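Local coordinates for water-Soluble Chlorophyll Protein (Brassica oleracea var. botrytis, PDB 6S2Z), which binds chlorophyll b in a tetramer of Kunitz-type beta-trefoil subunits and probably acts as a water-soluble chlorophyll carrier in the plant, at residues E2-S7 and I72-T77; V31-N36 and G44-L49; P54-S59 and I80-E85; L123-E128 and K136-S141. One frame throughout, in Å; residues are numbered along the deposited sequence.

In the fold
The N-terminal residues 2-7 close the first long loop of the chain at contact 1, where they meet residues 72-77. Contact 2, the hairpin of strands 30-33 and 44-47, is nested inside that loop, on the opposite side of the chain's centre and against the chlorophyll. Contact 3 crosses contact 1: residues 54-59 lie inside the loop, residues 80-85 beyond it. Through L56 and F82 it touches P32 of contact 2. Contact 4 follows in series as a later hairpin, 123-128 with 136-141. It packs on contact 3 through F124 and I80 and on contact 1 through strand 125-128, so that chain start, trefoil strands and pigment site are tied together.

Contact 1: residues E2-S7 and I72-T77; sequences EQVKDS and IYTSTT
The carbonyl oxygen of E2 is approached twice from the facing segment: T74 N donates a hydrogen bond to E2 O at 2.8 Å, and Y73 CA makes a CA-H...O contact with E2 O at 3.2 Å. T74 grips the same residue a second time, because its side-chain OG1 accepts from E2 N at 3.1 Å. The rotation that places OG1 between the backbone N and the carbonyl carbon (chi1 63°) sets CG2 anti to the carbonyl carbon, and this methyl meets V4 CG2 at 3.6 Å. One threonine thus holds E2 at both its N-H and its C=O while adding an apolar touch. Two residues on, V4 N reaches I72 O at 3.0 Å. Between these bonds Q3 and Y73 form a single beta bridge, a local pairing in which neither segment becomes a regular strand. The tyrosine ring turns toward Q3, whose CG lies over one ring face, 4.0 Å from the Y73 centroid, in a CH-pi contact; the Q3 amide plane is steeply inclined to the ring, at 69°. The pairing fixes the N-terminal tail of this beta-trefoil onto the loop leading into strand 78-82. Toward the core, V4 and I72 both touch I126 of strand 125-128; V4 also touches F171 of strand 169-173, and I72 touches F60 of strand 58-62.

Contact 2: residues V31-N36 and G44-L49; sequences VPAAIN and GITQTL. With CHL (chlorophyll b), chain B.
A beta hairpin of the Kunitz-type trefoil, strands 30-33 and 44-47, carries part of the chlorophyll b site, including its metal ligand: P32 O binds the central magnesium at 2.2 Å. The pairing explains why this oxygen is available. V31 and T46 form a hydrogen-bonded antiparallel pair, as do A33 and G44, whereas P32 with I45 between them is a non-hydrogen-bonded pair; there the P32 carbonyl turns outward from strand 44-47, and proline has no N-H to offer. The flanking bonds include V31 N to T46 O, 2.8 Å, and A33 N to G44 O, 3.1 Å, so the metal ligand is held between two hydrogen-bonded pairs. Carbon contacts support the macrocycle around that axial bond. The pyrrolidine of P32 lies against it near the ring nitrogen NC, V31 CG1 comes to 3.4 Å from chlorophyll C3D, and the methyl A33 CB touches C4A. Where strand 44-47 gives way to loop, two donors reach the pigment's ester carbonyls. T48 directs OG1 anti to its own backbone N (chi1 176°) and bonds O1D at 2.9 Å; L49 N follows with a fairly straight bond to O1A at 3.1 Å (159° at the hydrogen). The pigment is therefore held by backbone atoms at two of its three polar attachments here. On the hairpin face shared by V31 and A33, the methyl A33 CB rests 3.5 Å from T46 OG1, a hydroxyl that is hydrogen-bonded to Q156 OE1.

Contact 3: residues P54-S59 and I80-E85; sequences PGLPVS and IEFRSE
Backbone hydrogen bonds join P57-S59 to E81-R83 in antiparallel fashion. R83 N donates to P57 O at 2.7 Å, and S59 exchanges bonds in both directions with E81, the shorter being S59 N to E81 O at 3.0 Å. V58 and F82, a non-hydrogen-bonded pair between them, bring their backbones close enough for V58 CA to lie 3.1 Å from E81 O in a CA-H...O contact. Apolar contacts gather on the face of V58 and F82. V58 CG1 meets F82 CD1 at 3.4 Å, and V58 CB packs on the CG2 branch of I80. L56, with CG anti to its backbone N (chi1 -171°), sends CD2 to 3.6 Å from F82 CD1 and lets CD1 reach toward S84 CB. The phenyl ring also turns its edge to carbonyl oxygens: L56 O lies near the ring plane, 3.4 Å from F82 CE1, and P57 O sits at the same rim. On the side of S59 and E81 the bent chain of R83 passes S59, and R83 CD approaches S59 OG at 3.4 Å; R83 NH1 makes a weak hydrogen bond to G15 O. F82 also meets the ring of W97. One face, that of V58 and F82, is thus apolar and the other more polar, with S59 buried and E81 and R83 partly exposed. On the apolar side L56 and F82 give P32, the magnesium ligand, a hydrocarbon backing, while L56 and S84 themselves reach the chlorophyll pocket.

Contact 4: residues L123-E128 and K136-S141; sequences LFKIEE and KLTTSS
In T139 a first torsion of 78° swings CG2 anti to the carbonyl carbon and lays it beside F124, whose CG takes the equivalent place on its own residue (chi1 -64°). The two side chains run side by side, and the methyl T139 CG2 reaches F124 CD2 at 3.5 Å. The same rotation leaves T139 OG1 placed to accept from S141 N at 2.9 Å, an ST turn where strand 135-139 ends. I126 and L137 likewise point the same way, meeting at I126 CG1 and L137 CD2, 3.7 Å apart. The two segments form a beta hairpin built on strands 125-128 and 135-139, the first two of a four-stranded antiparallel sheet in the beta-trefoil. K125 with T138 and E127 with K136 are its hydrogen-bonded pairs; K125 N binds T138 O at 2.8 Å, and both E127-K136 bonds measure 2.7 Å, as in K136 N to E127 O. Between them I126 and L137 form the non-hydrogen-bonded pair, with L137 CA in a CA-H...O contact to K125 O. F124 and L137 press on V144 of strand 142-148, and L137 also on W97. On the reverse face T138 OG1 touches K125 CB at 3.5 Å, while T138 CG2 comes loosely toward E127 CG. Beyond that carbon the glutamate chain bends, and its OE1 is hydrogen-bonded to S75 OG.

Contact 1: residues E2-S7 and I72-T77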
# COMPACT_ATOMS: atom_id res chain seq x y z
N GLU A 2 41.46 11.43 -8.59
CA GLU A 2 41.14 12.72 -9.16
C GLU A 2 39.89 13.27 -8.47
O GLU A 2 39.15 12.53 -7.82
CB GLU A 2 40.87 12.63 -10.67
CG GLU A 2 42.10 12.32 -11.50
CD GLU A 2 43.16 13.42 -11.47
OE1 GLU A 2 42.80 14.59 -11.71
OE2 GLU A 2 44.33 13.10 -11.18
N GLN A 3 39.67 14.57 -8.63
CA GLN A 3 38.46 15.20 -8.15
C GLN A 3 37.30 14.67 -8.99
O GLN A 3 37.37 14.69 -10.22
CB GLN A 3 38.55 16.72 -8.27
CG GLN A 3 39.53 17.36 -7.30
CD GLN A 3 39.66 18.84 -7.57
OE1 GLN A 3 39.08 19.38 -8.51
NE2 GLN A 3 40.43 19.53 -6.74
N VAL A 4 36.25 14.21 -8.31
CA VAL A 4 35.00 13.83 -8.94
C VAL A 4 34.33 15.11 -9.41
O VAL A 4 34.28 16.08 -8.67
CB VAL A 4 34.14 13.01 -7.95
CG1 VAL A 4 32.71 12.79 -8.44
CG2 VAL A 4 34.78 11.67 -7.64
N LYS A 5 33.82 15.11 -10.65
CA LYS A 5 33.20 16.29 -11.23
C LYS A 5 31.69 16.09 -11.38
O LYS A 5 31.22 15.01 -11.74
CB LYS A 5 33.87 16.63 -12.57
CG LYS A 5 35.35 16.96 -12.47
CD LYS A 5 35.92 17.67 -13.69
CE LYS A 5 37.43 17.83 -13.64
NZ LYS A 5 37.98 18.14 -14.98
N ASP A 6 30.92 17.13 -11.12
CA ASP A 6 29.48 17.10 -11.31
C ASP A 6 29.18 17.26 -12.80
O ASP A 6 30.10 17.41 -13.60
CB ASP A 6 28.79 18.16 -10.45
CG ASP A 6 29.12 19.60 -10.81
OD1 ASP A 6 29.45 19.88 -12.00
OD2 ASP A 6 29.07 20.44 -9.88
N SER A 7 27.89 17.29 -13.16
CA SER A 7 27.46 17.26 -14.55
C SER A 7 27.77 18.58 -15.27
O SER A 7 27.57 18.68 -16.47
CB SER A 7 26.00 16.90 -14.66
OG SER A 7 25.20 17.94 -14.11
N ILE A 72 35.56 15.89 -3.08
CA ILE A 72 35.48 14.43 -3.10
C ILE A 72 36.38 13.91 -4.22
O ILE A 72 36.29 14.40 -5.35
CB ILE A 72 34.02 13.96 -3.25
CG1 ILE A 72 33.08 14.60 -2.22
CG2 ILE A 72 33.94 12.44 -3.25
CD1 ILE A 72 33.43 14.28 -0.78
N TYR A 73 37.24 12.94 -3.88
CA TYR A 73 38.18 12.32 -4.80
C TYR A 73 37.74 10.89 -5.10
O TYR A 73 37.02 10.27 -4.33
CB TYR A 73 39.60 12.33 -4.20
CG TYR A 73 40.39 13.60 -4.42
CD1 TYR A 73 40.29 14.66 -3.54
CD2 TYR A 73 41.23 13.74 -5.52
CE1 TYR A 73 40.99 15.84 -3.74
CE2 TYR A 73 41.95 14.91 -5.73
CZ TYR A 73 41.83 15.96 -4.84
OH TYR A 73 42.54 17.11 -5.03
N THR A 74 38.22 10.36 -6.23
CA THR A 74 37.92 8.99 -6.62
C THR A 74 38.70 8.01 -5.74
O THR A 74 39.70 8.37 -5.13
CB THR A 74 38.26 8.78 -8.10
OG1 THR A 74 39.67 8.96 -8.27
CG2 THR A 74 37.51 9.72 -9.02
N SER A 75 38.22 6.78 -5.66
CA SER A 75 38.97 5.66 -5.10
C SER A 75 39.21 5.81 -3.60
O SER A 75 40.08 5.14 -3.05
CB SER A 75 40.28 5.41 -5.84
OG SER A 75 40.10 5.55 -7.24
N THR A 76 38.37 6.63 -2.94
CA THR A 76 38.45 6.95 -1.53
C THR A 76 37.09 6.70 -0.86
O THR A 76 36.04 7.11 -1.37
CB THR A 76 38.91 8.41 -1.37
OG1 THR A 76 39.93 8.64 -2.35
CG2 THR A 76 39.39 8.73 0.03
N THR A 77 37.12 6.02 0.29
CA THR A 77 35.90 5.62 0.97
C THR A 77 35.09 6.85 1.44
O THR A 77 35.63 7.80 2.00
CB THR A 77 36.16 4.54 2.04
OG1 THR A 77 37.16 4.93 2.98
CG2 THR A 77 36.54 3.18 1.49

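Contact 2: residues V31-N36 and G44-L49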
# COMPACT_ATOMS: atom_id res chain seq x y z
N VAL A 31 16.27 7.18 -5.89
CA VAL A 31 15.32 7.55 -4.86
C VAL A 31 15.16 6.39 -3.89
O VAL A 31 15.42 5.25 -4.26
CB VAL A 31 13.95 7.95 -5.44
CG1 VAL A 31 14.03 9.20 -6.34
CG2 VAL A 31 13.26 6.79 -6.16
N PRO A 32 14.74 6.66 -2.63
CA PRO A 32 14.28 5.60 -1.73
C PRO A 32 13.01 4.98 -2.29
O PRO A 32 12.13 5.69 -2.77
CB PRO A 32 13.94 6.31 -0.40
CG PRO A 32 14.62 7.65 -0.51
CD PRO A 32 14.73 7.99 -1.99
N ALA A 33 12.93 3.64 -2.18
CA ALA A 33 11.72 2.88 -2.45
C ALA A 33 11.82 1.53 -1.73
O ALA A 33 12.90 0.97 -1.61
CB ALA A 33 11.49 2.68 -3.92
N ALA A 34 10.67 1.06 -1.22
CA ALA A 34 10.61 -0.23 -0.55
C ALA A 34 10.94 -1.34 -1.54
O ALA A 34 10.52 -1.30 -2.70
CB ALA A 34 9.25 -0.43 0.08
N ILE A 35 11.72 -2.31 -1.04
CA ILE A 35 12.05 -3.52 -1.77
C ILE A 35 11.33 -4.69 -1.10
O ILE A 35 11.30 -5.79 -1.63
CB ILE A 35 13.58 -3.75 -1.85
CG1 ILE A 35 14.27 -3.62 -0.49
CG2 ILE A 35 14.22 -2.82 -2.87
CD1 ILE A 35 15.73 -3.98 -0.52
N ASN A 36 10.80 -4.48 0.10
CA ASN A 36 10.00 -5.54 0.69
C ASN A 36 8.66 -4.91 1.09
O ASN A 36 8.54 -3.69 1.23
CB ASN A 36 10.79 -6.29 1.78
CG ASN A 36 10.07 -7.53 2.29
OD1 ASN A 36 9.73 -8.42 1.51
ND2 ASN A 36 9.80 -7.60 3.59
N GLY A 44 14.99 0.24 0.09
CA GLY A 44 16.04 0.11 -0.91
C GLY A 44 16.17 1.39 -1.72
O GLY A 44 15.60 2.41 -1.35
N ILE A 45 16.91 1.32 -2.83
CA ILE A 45 17.18 2.47 -3.68
C ILE A 45 16.91 2.05 -5.11
O ILE A 45 17.26 0.94 -5.51
CB ILE A 45 18.62 2.99 -3.50
CG1 ILE A 45 18.99 3.12 -2.02
CG2 ILE A 45 18.82 4.31 -4.24
CD1 ILE A 45 20.35 3.80 -1.78
N THR A 46 16.26 2.93 -5.86
CA THR A 46 15.66 2.60 -7.13
C THR A 46 15.92 3.78 -8.06
O THR A 46 16.00 4.93 -7.60
CB THR A 46 14.15 2.37 -6.93
OG1 THR A 46 13.99 1.36 -5.93
CG2 THR A 46 13.43 1.97 -8.20
N GLN A 47 16.02 3.51 -9.38
CA GLN A 47 15.93 4.62 -10.31
C GLN A 47 14.45 4.82 -10.62
O GLN A 47 13.79 3.89 -11.05
CB GLN A 47 16.72 4.40 -11.59
CG GLN A 47 16.61 5.59 -12.53
CD GLN A 47 17.13 5.36 -13.94
OE1 GLN A 47 17.43 4.24 -14.34
NE2 GLN A 47 17.21 6.45 -14.70
N THR A 48 13.95 6.03 -10.41
CA THR A 48 12.57 6.27 -10.79
C THR A 48 12.47 6.17 -12.31
O THR A 48 13.40 6.57 -13.00
CB THR A 48 12.03 7.62 -10.28
OG1 THR A 48 10.71 7.78 -10.80
CG2 THR A 48 12.86 8.82 -10.69
N LEU A 49 11.34 5.66 -12.82
CA LEU A 49 11.15 5.53 -14.26
C LEU A 49 10.74 6.85 -14.90
O LEU A 49 10.91 7.00 -16.10
CB LEU A 49 10.08 4.46 -14.51
CG LEU A 49 10.51 3.02 -14.20
CD1 LEU A 49 9.29 2.10 -14.28
CD2 LEU A 49 11.65 2.55 -15.14
MG CHL B . 10.20 6.71 -2.53
CHA CHL B . 9.91 7.61 -5.79
CHB CHL B . 8.18 4.10 -3.22
CHC CHL B . 9.94 6.10 0.78
CHD CHL B . 11.51 9.88 -1.81
NA CHL B . 9.42 5.86 -4.19
C1A CHL B . 9.51 6.27 -5.37
C2A CHL B . 9.03 5.33 -6.40
C3A CHL B . 8.31 4.33 -5.57
C4A CHL B . 8.65 4.79 -4.23
CMA CHL B . 6.82 4.42 -5.79
CAA CHL B . 10.08 4.83 -7.38
CBA CHL B . 9.62 3.74 -8.33
CGA CHL B . 9.00 4.16 -9.63
O1A CHL B . 9.66 4.42 -10.54
O2A CHL B . 7.59 4.14 -9.79
NB CHL B . 9.23 5.28 -1.39
C1B CHL B . 8.42 4.32 -1.80
C2B CHL B . 7.81 3.49 -0.77
C3B CHL B . 8.35 4.10 0.40
C4B CHL B . 9.20 5.18 -0.09
CMB CHL B . 6.87 2.33 -0.91
CAB CHL B . 8.12 3.73 1.81
CBB CHL B . 6.96 3.50 2.30
NC CHL B . 10.64 7.78 -0.81
C1C CHL B . 10.47 7.41 0.44
C2C CHL B . 10.90 8.40 1.42
C3C CHL B . 11.36 9.51 0.67
C4C CHL B . 11.14 9.02 -0.68
CMC CHL B . 10.87 8.38 2.89
OMC CHL B . 10.52 7.44 3.50
CAC CHL B . 11.89 10.82 1.18
CBC CHL B . 10.78 11.77 1.41
ND CHL B . 10.68 8.43 -3.52
C1D CHL B . 11.14 9.61 -3.20
C2D CHL B . 11.25 10.52 -4.36
C3D CHL B . 10.75 9.64 -5.39
C4D CHL B . 10.46 8.51 -4.83
CMD CHL B . 11.76 11.91 -4.58
CAD CHL B . 10.45 9.56 -6.83
OBD CHL B . 10.66 10.47 -7.66
CBD CHL B . 9.91 8.23 -7.13
CGD CHL B . 8.60 8.31 -7.84
O1D CHL B . 8.48 7.93 -8.94
O2D CHL B . 7.45 8.84 -7.24
CED CHL B . 6.35 9.17 -8.01
C1 CHL B . 6.76 5.09 -10.38
C2 CHL B . 5.38 4.54 -10.29
C3 CHL B . 4.32 5.31 -10.11
C4 CHL B . 4.47 6.76 -10.05
C5 CHL B . 2.97 4.73 -10.00
C6 CHL B . 2.40 5.05 -8.64
C7 CHL B . 3.31 4.77 -7.48
C8 CHL B . 2.63 5.16 -6.18
C9 CHL B . 3.18 6.44 -5.60
C10 CHL B . 2.68 4.03 -5.18
C11 CHL B . 1.74 2.96 -5.61
C12 CHL B . 1.41 2.10 -4.42
C13 CHL B . 0.91 0.73 -4.81
C14 CHL B . -0.44 0.77 -5.48
C15 CHL B . 0.85 -0.15 -3.58
C16 CHL B . 0.73 -1.62 -3.95
C17 CHL B . 0.61 -2.51 -2.72
C18 CHL B . 0.93 -3.94 -3.09
C19 CHL B . 1.70 -4.60 -2.00
C20 CHL B . -0.34 -4.68 -3.27

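Contact 3: residues P54-S59 and I80-E85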
# COMPACT_ATOMS: atom_id res chain seq x y z
N PRO A 54 14.12 14.31 -10.60
CA PRO A 54 15.58 14.46 -10.59
C PRO A 54 16.29 13.52 -9.62
O PRO A 54 17.52 13.40 -9.68
CB PRO A 54 15.75 15.93 -10.17
CG PRO A 54 14.55 16.19 -9.23
CD PRO A 54 13.43 15.36 -9.82
N GLY A 55 15.50 12.87 -8.75
CA GLY A 55 15.98 12.05 -7.65
C GLY A 55 15.87 12.76 -6.30
O GLY A 55 15.63 13.97 -6.22
N LEU A 56 16.06 12.00 -5.22
CA LEU A 56 16.19 12.60 -3.91
C LEU A 56 17.65 12.99 -3.69
O LEU A 56 18.55 12.21 -3.99
CB LEU A 56 15.67 11.62 -2.84
CG LEU A 56 15.55 12.23 -1.44
CD1 LEU A 56 14.42 13.27 -1.39
CD2 LEU A 56 15.36 11.15 -0.40
N PRO A 57 17.94 14.22 -3.22
CA PRO A 57 19.31 14.67 -3.02
C PRO A 57 20.13 13.83 -2.05
O PRO A 57 19.59 13.32 -1.05
CB PRO A 57 19.14 16.08 -2.41
CG PRO A 57 17.82 16.53 -3.00
CD PRO A 57 16.95 15.29 -2.99
N VAL A 58 21.43 13.72 -2.35
CA VAL A 58 22.40 13.10 -1.46
C VAL A 58 23.56 14.07 -1.18
O VAL A 58 23.76 15.07 -1.88
CB VAL A 58 22.93 11.79 -2.05
CG1 VAL A 58 21.80 10.85 -2.43
CG2 VAL A 58 23.84 12.07 -3.24
N SER A 59 24.33 13.72 -0.14
CA SER A 59 25.60 14.38 0.10
C SER A 59 26.65 13.33 0.41
O SER A 59 26.33 12.22 0.86
CB SER A 59 25.49 15.42 1.19
OG SER A 59 25.20 14.81 2.43
N ILE A 80 27.33 7.84 1.67
CA ILE A 80 26.36 8.54 0.85
C ILE A 80 25.09 8.60 1.68
O ILE A 80 24.61 7.57 2.14
CB ILE A 80 26.14 7.83 -0.51
CG1 ILE A 80 27.45 7.48 -1.23
CG2 ILE A 80 25.22 8.65 -1.40
CD1 ILE A 80 27.26 6.74 -2.53
N GLU A 81 24.56 9.82 1.90
CA GLU A 81 23.32 9.90 2.64
C GLU A 81 22.29 10.74 1.90
O GLU A 81 22.60 11.80 1.36
CB GLU A 81 23.50 10.33 4.10
CG GLU A 81 24.19 11.64 4.29
CD GLU A 81 23.88 12.26 5.65
OE1 GLU A 81 22.96 11.81 6.32
OE2 GLU A 81 24.55 13.22 6.02
N PHE A 82 21.06 10.24 1.89
CA PHE A 82 19.93 11.00 1.39
C PHE A 82 19.68 12.20 2.30
O PHE A 82 19.82 12.13 3.52
CB PHE A 82 18.71 10.09 1.26
CG PHE A 82 18.66 9.31 -0.02
CD1 PHE A 82 18.69 9.95 -1.24
CD2 PHE A 82 18.57 7.92 0.01
CE1 PHE A 82 18.59 9.22 -2.42
CE2 PHE A 82 18.48 7.19 -1.17
CZ PHE A 82 18.49 7.85 -2.38
N ARG A 83 19.30 13.32 1.68
CA ARG A 83 19.08 14.56 2.40
C ARG A 83 17.64 14.97 2.15
O ARG A 83 17.29 15.34 1.03
CB ARG A 83 20.04 15.64 1.91
CG ARG A 83 21.51 15.33 2.08
CD ARG A 83 22.00 15.24 3.52
NE ARG A 83 21.84 16.43 4.33
CZ ARG A 83 22.54 17.56 4.18
NH1 ARG A 83 23.45 17.68 3.22
NH2 ARG A 83 22.33 18.59 4.98
N SER A 84 16.82 14.88 3.22
CA SER A 84 15.40 15.17 3.16
C SER A 84 14.86 15.59 4.53
O SER A 84 14.97 14.84 5.50
CB SER A 84 14.63 14.00 2.64
OG SER A 84 13.31 14.41 2.39
N GLU A 85 14.24 16.77 4.58
CA GLU A 85 13.52 17.23 5.75
C GLU A 85 12.41 16.23 6.09
O GLU A 85 12.34 15.73 7.20
CB GLU A 85 12.91 18.62 5.51
CG GLU A 85 12.91 19.50 6.76
CD GLU A 85 14.30 20.05 7.06
OE1 GLU A 85 14.53 21.24 6.75
OE2 GLU A 85 15.14 19.28 7.56

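Contact 4: residues L123-E128 and K136-S141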
# COMPACT_ATOMS: atom_id res chain seq x y z
N LEU A 123 30.53 1.81 3.25
CA LEU A 123 31.64 2.51 2.62
C LEU A 123 31.56 2.33 1.10
O LEU A 123 31.63 1.20 0.61
CB LEU A 123 32.96 1.97 3.18
CG LEU A 123 33.17 2.10 4.70
CD1 LEU A 123 34.59 1.67 5.10
CD2 LEU A 123 32.90 3.53 5.14
N PHE A 124 31.43 3.45 0.38
CA PHE A 124 31.41 3.45 -1.07
C PHE A 124 32.67 4.12 -1.62
O PHE A 124 33.37 4.85 -0.91
CB PHE A 124 30.12 4.11 -1.59
CG PHE A 124 28.83 3.40 -1.25
CD1 PHE A 124 28.29 3.49 0.03
CD2 PHE A 124 28.13 2.69 -2.21
CE1 PHE A 124 27.10 2.84 0.34
CE2 PHE A 124 26.94 2.05 -1.90
CZ PHE A 124 26.44 2.10 -0.61
N LYS A 125 32.97 3.84 -2.89
CA LYS A 125 33.94 4.65 -3.62
C LYS A 125 33.34 5.03 -4.97
O LYS A 125 32.62 4.23 -5.57
CB LYS A 125 35.24 3.90 -3.89
CG LYS A 125 35.90 3.20 -2.71
CD LYS A 125 37.21 2.53 -3.08
CE LYS A 125 37.84 1.78 -1.92
NZ LYS A 125 39.14 1.17 -2.32
N ILE A 126 33.67 6.24 -5.43
CA ILE A 126 33.32 6.69 -6.77
C ILE A 126 34.51 6.40 -7.69
O ILE A 126 35.66 6.68 -7.33
CB ILE A 126 32.96 8.19 -6.70
CG1 ILE A 126 31.95 8.46 -5.58
CG2 ILE A 126 32.47 8.71 -8.05
CD1 ILE A 126 31.79 9.92 -5.19
N GLU A 127 34.26 5.78 -8.85
CA GLU A 127 35.35 5.46 -9.77
C GLU A 127 35.00 5.98 -11.16
O GLU A 127 33.85 5.88 -11.60
CB GLU A 127 35.57 3.94 -9.87
CG GLU A 127 35.97 3.25 -8.58
CD GLU A 127 37.36 3.59 -8.04
OE1 GLU A 127 38.11 4.28 -8.74
OE2 GLU A 127 37.68 3.17 -6.92
N GLU A 128 35.99 6.55 -11.86
CA GLU A 128 35.77 7.04 -13.21
C GLU A 128 35.24 5.93 -14.14
O GLU A 128 35.59 4.76 -14.00
CB GLU A 128 37.05 7.66 -13.77
CG GLU A 128 37.25 9.11 -13.39
CD GLU A 128 38.70 9.57 -13.53
OE1 GLU A 128 39.40 9.02 -14.41
OE2 GLU A 128 39.13 10.46 -12.77
N LYS A 136 31.22 5.22 -11.73
CA LYS A 136 30.57 4.08 -11.13
C LYS A 136 30.83 4.11 -9.63
O LYS A 136 31.73 4.81 -9.17
CB LYS A 136 30.96 2.75 -11.79
CG LYS A 136 32.44 2.41 -11.74
CD LYS A 136 32.76 1.05 -12.30
CE LYS A 136 34.21 0.62 -12.17
NZ LYS A 136 34.34 -0.84 -12.46
N LEU A 137 30.00 3.37 -8.88
CA LEU A 137 30.10 3.27 -7.44
C LEU A 137 30.47 1.83 -7.07
O LEU A 137 29.98 0.88 -7.70
CB LEU A 137 28.76 3.66 -6.82
CG LEU A 137 28.28 5.09 -7.08
CD1 LEU A 137 26.91 5.29 -6.43
CD2 LEU A 137 29.26 6.12 -6.54
N THR A 138 31.37 1.68 -6.09
CA THR A 138 31.84 0.37 -5.67
C THR A 138 31.81 0.28 -4.15
O THR A 138 31.92 1.29 -3.45
CB THR A 138 33.26 0.03 -6.15
OG1 THR A 138 34.16 0.93 -5.50
CG2 THR A 138 33.43 0.09 -7.66
N THR A 139 31.64 -0.95 -3.68
CA THR A 139 31.64 -1.28 -2.27
C THR A 139 32.46 -2.55 -2.13
O THR A 139 32.76 -3.21 -3.14
CB THR A 139 30.23 -1.57 -1.73
OG1 THR A 139 29.87 -2.90 -2.13
CG2 THR A 139 29.19 -0.61 -2.24
N SER A 140 32.75 -2.89 -0.87
CA SER A 140 33.51 -4.09 -0.57
C SER A 140 32.66 -5.34 -0.79
O SER A 140 33.16 -6.44 -0.59
CB SER A 140 34.10 -4.01 0.82
OG SER A 140 33.09 -4.26 1.79
N SER A 141 31.39 -5.19 -1.21
CA SER A 141 30.58 -6.34 -1.59
C SER A 141 30.43 -6.49 -3.10
O SER A 141 29.69 -7.36 -3.56
CB SER A 141 29.23 -6.31 -0.94
OG SER A 141 29.37 -6.50 0.44